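Local coordinates for Alpha/beta hydrolase fold protein (PDB 3R0V) that adopts the alpha/beta hydrolase fold and is probably a hydrolase, with D-malate bound in the crystal, at residues P25-G30 / A80-A85; G86-V91 / P110-A115. All blocks are in the same frame, centred on the assembly; numbering follows the deposited sequence.

Contact 1: residues P25-G30 / A80-A85; sequences PVVLVG and AIIDAA
Val27 and Ile81 meet where a helix of the alpha/beta hydrolase fold lies against the central beta-sheet: strand 25-29 presents one of its faces to the last turns of helix 71-84. The buried part of the contact gathers around Val27, which meets three residues of the other segment. Its CG1 stands anti to the backbone N (chi1 175°) and reaches CG2 of Ile81 at 3.8 Å, the two side chains crossing obliquely. The other methyl, CG2 of Val27, touches CG2 of Ile81 and also CB of Ala85, four residues further on. The same CG2 of Val27 lies 4.2 Å from CG1 of Ile82. Leu78, one turn earlier in the helix, touches this valine as well. Ile81 gives the strand only its CG2 branch, because chi1 of -66° sets CG1 away from the strand; Ile81 also touches Ile53 and Tyr55. No hydrogen bond links the two segments, and the cohesion is that of apolar surfaces. Strand 25-29 is held in the sheet by backbone hydrogen bonds of Val27 with Phe90 and Phe92.

Toward the start of the strand and the end of the helix the contact becomes more open. Pro25 and Ala85 are both partly exposed there, with their CA atoms 6.0 Å apart, and they meet in a single small patch. CB of the proline ring meets the methyl of Ala85: CB of Pro25 lies 3.9 Å from CB of Ala85 and 3.6 Å from the carbonyl O of Ala85.

Contact 2: residues G86-V91 / P110-A115; sequences GGAAFV and PITRLA
Ala89 to Val91 run parallel to Ile111 to Ala115 as the two strands of a beta-alpha-beta unit, with helix 96-106 as the crossover and a beta bulge shifting the register by one residue between the Ala89-Ile111 and Val91-Leu114 pairs. The ladder holds on both sides of the bulge: Ala89 N donates to Pro110 O, Thr112 N to Ala89 O, Val91 N to Arg113 O at 3.0 Å, and Ala115 N to Val91 O at 2.9 Å. At the bulge, Thr112 N comes to Ala89 O from above the carbonyl plane, 42° out of it, whereas the other three donors lie nearly in line with their C=O bonds.

The more exposed margin is mixed in character. Arg113, in one of its two modelled conformers, is extended from CG to NE and runs beside Phe90, with its guanidinium plane turned 84° from the ring; Phe260 stacks on the same ring. On the face covered by helix 96-106, Val91 CG1 lies 3.9 Å from Leu114 CD1, and Val91 CG2 packs 3.8 Å from Ile111 CG2.

Strand 89-94 ties the two contacts together: it is the sheet neighbour of strand 25-29 from contact 1, follows helix 71-84 in the chain, and forms one side of contact 2. The Schellman motif at Gly86 makes the turn from that helix toward the strand. Contact 1 is the more buried, free of hydrogen bonds and mostly apolar, a helix laid on a sheet face. Contact 2 works within the sheet, so backbone hydrogen bonds carry it, with an apolar side around Val91 and a partly exposed, polar one around Thr112 and Arg113. A probable hydrogen bond between Val27 N and Phe90 O, 2.9 Å long, joins them directly.

Contact 1: residues P25-G30 / A80-A85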
loop_
_atom_site.group_PDB
_atom_site.type_symbol
_atom_site.label_atom_id
_atom_site.label_comp_id
_atom_site.label_asym_id
_atom_site.label_seq_id
_atom_site.Cartn_x
_atom_site.Cartn_y
_atom_site.Cartn_z
ATOM N N PRO A 25 -5.843 -0.261 -18.284
ATOM C CA PRO A 25 -6.098 0.181 -16.916
ATOM C C PRO A 25 -5.023 -0.190 -15.902
ATOM O O PRO A 25 -4.454 -1.288 -15.933
ATOM C CB PRO A 25 -7.420 -0.515 -16.569
ATOM C CG PRO A 25 -7.455 -1.725 -17.449
ATOM C CD PRO A 25 -6.810 -1.289 -18.725
ATOM N N VAL A 26 -4.767 0.767 -15.012
ATOM C CA VAL A 26 -3.889 0.601 -13.859
ATOM C C VAL A 26 -4.646 1.049 -12.607
ATOM O O VAL A 26 -5.208 2.143 -12.603
ATOM C CB VAL A 26 -2.641 1.506 -14.001
ATOM C CG1 VAL A 26 -1.828 1.526 -12.714
ATOM C CG2 VAL A 26 -1.788 1.082 -15.198
ATOM N N VAL A 27 -4.638 0.234 -11.558
ATOM C CA VAL A 27 -5.224 0.597 -10.276
ATOM C C VAL A 27 -4.097 0.842 -9.285
ATOM O O VAL A 27 -3.178 0.027 -9.151
ATOM C CB VAL A 27 -6.130 -0.514 -9.739
ATOM C CG1 VAL A 27 -6.630 -0.162 -8.325
ATOM C CG2 VAL A 27 -7.308 -0.730 -10.673
ATOM N N LEU A 28 -4.153 1.989 -8.616
ATOM C CA LEU A 28 -3.161 2.327 -7.594
ATOM C C LEU A 28 -3.748 1.986 -6.233
ATOM O O LEU A 28 -4.881 2.392 -5.920
ATOM C CB LEU A 28 -2.809 3.816 -7.649
ATOM C CG LEU A 28 -2.369 4.370 -9.009
ATOM C CD1 LEU A 28 -1.903 5.823 -8.900
ATOM C CD2 LEU A 28 -1.280 3.541 -9.621
ATOM N N VAL A 29 -3.005 1.224 -5.432
ATOM C CA VAL A 29 -3.467 0.823 -4.108
ATOM C C VAL A 29 -2.577 1.467 -3.049
ATOM O O VAL A 29 -1.377 1.192 -2.981
ATOM C CB VAL A 29 -3.416 -0.716 -3.924
ATOM C CG1 VAL A 29 -3.962 -1.095 -2.550
ATOM C CG2 VAL A 29 -4.198 -1.434 -5.028
ATOM N N GLY A 30 -3.162 2.316 -2.212
ATOM C CA GLY A 30 -2.380 3.041 -1.229
ATOM C C GLY A 30 -2.124 2.258 0.044
ATOM O O GLY A 30 -2.794 1.273 0.329
ATOM N N ALA A 80 -13.862 -4.764 -6.612
ATOM C CA ALA A 80 -14.867 -3.844 -7.137
ATOM C C ALA A 80 -14.226 -2.740 -7.960
ATOM O O ALA A 80 -14.767 -2.320 -8.984
ATOM C CB ALA A 80 -15.695 -3.252 -5.989
ATOM N N ILE A 81 -13.073 -2.262 -7.517
ATOM C CA ILE A 81 -12.359 -1.218 -8.244
ATOM C C ILE A 81 -11.770 -1.744 -9.566
ATOM O O ILE A 81 -11.788 -1.046 -10.583
ATOM C CB ILE A 81 -11.266 -0.581 -7.341
ATOM C CG1 ILE A 81 -11.948 0.172 -6.184
ATOM C CG2 ILE A 81 -10.348 0.329 -8.149
ATOM C CD1 ILE A 81 -12.835 1.311 -6.621
ATOM N N ILE A 82 -11.228 -2.961 -9.551
ATOM C CA ILE A 82 -10.762 -3.571 -10.791
ATOM C C ILE A 82 -11.946 -3.731 -11.762
ATOM O O ILE A 82 -11.784 -3.543 -12.966
ATOM C CB ILE A 82 -10.013 -4.894 -10.534
ATOM C CG1 ILE A 82 -8.704 -4.610 -9.796
ATOM C CG2 ILE A 82 -9.693 -5.618 -11.867
ATOM C CD1 ILE A 82 -8.057 -5.842 -9.240
ATOM N N ASP A 83 -13.131 -4.058 -11.248
ATOM C CA ASP A 83 -14.331 -4.075 -12.093
ATOM C C ASP A 83 -14.632 -2.696 -12.670
ATOM O O ASP A 83 -14.942 -2.577 -13.862
ATOM C CB ASP A 83 -15.535 -4.656 -11.354
ATOM C CG ASP A 83 -15.580 -6.167 -11.417
ATOM O OD1 ASP A 83 -15.112 -6.739 -12.432
ATOM O OD2 ASP A 83 -16.071 -6.785 -10.452
ATOM N N ALA A 84 -14.535 -1.655 -11.842
ATOM C CA ALA A 84 -14.712 -0.292 -12.324
ATOM C C ALA A 84 -13.703 0.039 -13.426
ATOM O O ALA A 84 -14.000 0.812 -14.338
ATOM C CB ALA A 84 -14.592 0.704 -11.167
ATOM N N ALA A 85 -12.512 -0.545 -13.331
ATOM C CA ALA A 85 -11.465 -0.346 -14.329
ATOM C C ALA A 85 -11.703 -1.132 -15.617
ATOM O O ALA A 85 -10.959 -0.962 -16.599
ATOM C CB ALA A 85 -10.115 -0.722 -13.741
#

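Contact 2: residues G86-V91 / P110-A115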
loop_
_atom_site.group_PDB
_atom_site.type_symbol
_atom_site.label_atom_id
_atom_site.label_comp_id
_atom_site.label_asym_id
_atom_site.label_seq_id
_atom_site.Cartn_x
_atom_site.Cartn_y
_atom_site.Cartn_z
ATOM N N GLY A 86 -12.698 -2.015 -15.615
ATOM C CA GLY A 86 -13.043 -2.754 -16.816
ATOM C C GLY A 86 -13.106 -4.253 -16.618
ATOM O O GLY A 86 -13.588 -4.960 -17.506
ATOM N N GLY A 87 -12.605 -4.749 -15.486
ATOM C CA GLY A 87 -12.711 -6.163 -15.171
ATOM C C GLY A 87 -11.384 -6.865 -14.970
ATOM O O GLY A 87 -11.342 -7.984 -14.447
ATOM N N ALA A 88 -10.308 -6.219 -15.407
ATOM C CA ALA A 88 -8.950 -6.673 -15.147
ATOM C C ALA A 88 -8.056 -5.443 -15.196
ATOM O O ALA A 88 -8.382 -4.465 -15.878
ATOM C CB ALA A 88 -8.509 -7.678 -16.200
ATOM N N ALA A 89 -6.925 -5.478 -14.510
ATOM C CA ALA A 89 -6.045 -4.327 -14.543
ATOM C C ALA A 89 -4.647 -4.679 -14.120
ATOM O O ALA A 89 -4.425 -5.685 -13.446
ATOM C CB ALA A 89 -6.581 -3.232 -13.633
ATOM N N PHE A 90 -3.716 -3.811 -14.498
ATOM C CA PHE A 90 -2.398 -3.760 -13.875
ATOM C C PHE A 90 -2.596 -3.125 -12.496
ATOM O O PHE A 90 -3.474 -2.273 -12.328
ATOM C CB PHE A 90 -1.466 -2.862 -14.684
ATOM C CG PHE A 90 -1.282 -3.272 -16.121
ATOM C CD1 PHE A 90 -1.357 -4.599 -16.512
ATOM C CD2 PHE A 90 -1.026 -2.310 -17.086
ATOM C CE1 PHE A 90 -1.162 -4.960 -17.848
ATOM C CE2 PHE A 90 -0.846 -2.662 -18.413
ATOM C CZ PHE A 90 -0.923 -3.993 -18.796
ATOM N N VAL A 91 -1.786 -3.512 -11.513
ATOM C CA VAL A 91 -1.919 -2.934 -10.177
ATOM C C VAL A 91 -0.566 -2.464 -9.689
ATOM O O VAL A 91 0.424 -3.171 -9.852
ATOM C CB VAL A 91 -2.513 -3.946 -9.169
ATOM C CG1 VAL A 91 -2.378 -3.441 -7.732
ATOM C CG2 VAL A 91 -3.962 -4.225 -9.501
ATOM N N PRO A 110 -8.347 -10.654 -10.827
ATOM C CA PRO A 110 -7.847 -10.478 -12.199
ATOM C C PRO A 110 -6.863 -9.321 -12.329
ATOM O O PRO A 110 -7.133 -8.286 -12.951
ATOM C CB PRO A 110 -9.129 -10.241 -13.008
ATOM C CG PRO A 110 -10.090 -9.658 -12.033
ATOM C CD PRO A 110 -9.775 -10.311 -10.704
ATOM N N ILE A 111 -5.709 -9.516 -11.698
ATOM C CA ILE A 111 -4.569 -8.612 -11.790
ATOM C C ILE A 111 -3.624 -9.191 -12.842
ATOM O O ILE A 111 -3.142 -10.325 -12.698
ATOM C CB ILE A 111 -3.857 -8.506 -10.418
ATOM C CG1 ILE A 111 -4.836 -7.956 -9.371
ATOM C CG2 ILE A 111 -2.631 -7.615 -10.507
ATOM C CD1 ILE A 111 -4.311 -7.941 -7.941
ATOM N N THR A 112 -3.369 -8.428 -13.903
ATOM C CA THR A 112 -2.629 -8.981 -15.030
ATOM C C THR A 112 -1.116 -8.757 -14.933
ATOM O O THR A 112 -0.342 -9.583 -15.410
ATOM C CB THR A 112 -3.168 -8.458 -16.356
ATOM O OG1 THR A 112 -3.191 -7.027 -16.324
ATOM C CG2 THR A 112 -4.589 -8.967 -16.585
ATOM N N ARG A 113 -0.706 -7.648 -14.313
ATOM C CA ARG A 113 0.695 -7.354 -14.003
ATOM C C ARG A 113 0.696 -6.653 -12.653
ATOM O O ARG A 113 -0.199 -5.868 -12.379
ATOM C CB ARG A 113 1.318 -6.431 -15.052
ATOM C CG ARG A 113 1.339 -7.008 -16.465
ATOM C CD ARG A 113 2.059 -6.080 -17.437
ATOM N NE ARG A 113 2.211 -6.700 -18.751
ATOM C CZ ARG A 113 3.344 -7.237 -19.192
ATOM N NH1 ARG A 113 4.432 -7.211 -18.432
ATOM N NH2 ARG A 113 3.393 -7.790 -20.398
ATOM N N LEU A 114 1.702 -6.922 -11.823
ATOM C CA LEU A 114 1.714 -6.362 -10.471
ATOM C C LEU A 114 3.039 -5.695 -10.159
ATOM O O LEU A 114 4.081 -6.323 -10.312
ATOM C CB LEU A 114 1.465 -7.477 -9.456
ATOM C CG LEU A 114 1.558 -7.088 -7.974
ATOM C CD1 LEU A 114 0.525 -6.024 -7.602
ATOM C CD2 LEU A 114 1.402 -8.323 -7.092
ATOM N N ALA A 115 2.996 -4.435 -9.707
ATOM C CA ALA A 115 4.182 -3.742 -9.232
ATOM C C ALA A 115 3.935 -3.345 -7.790
ATOM O O ALA A 115 2.843 -2.889 -7.432
ATOM C CB ALA A 115 4.456 -2.514 -10.084
#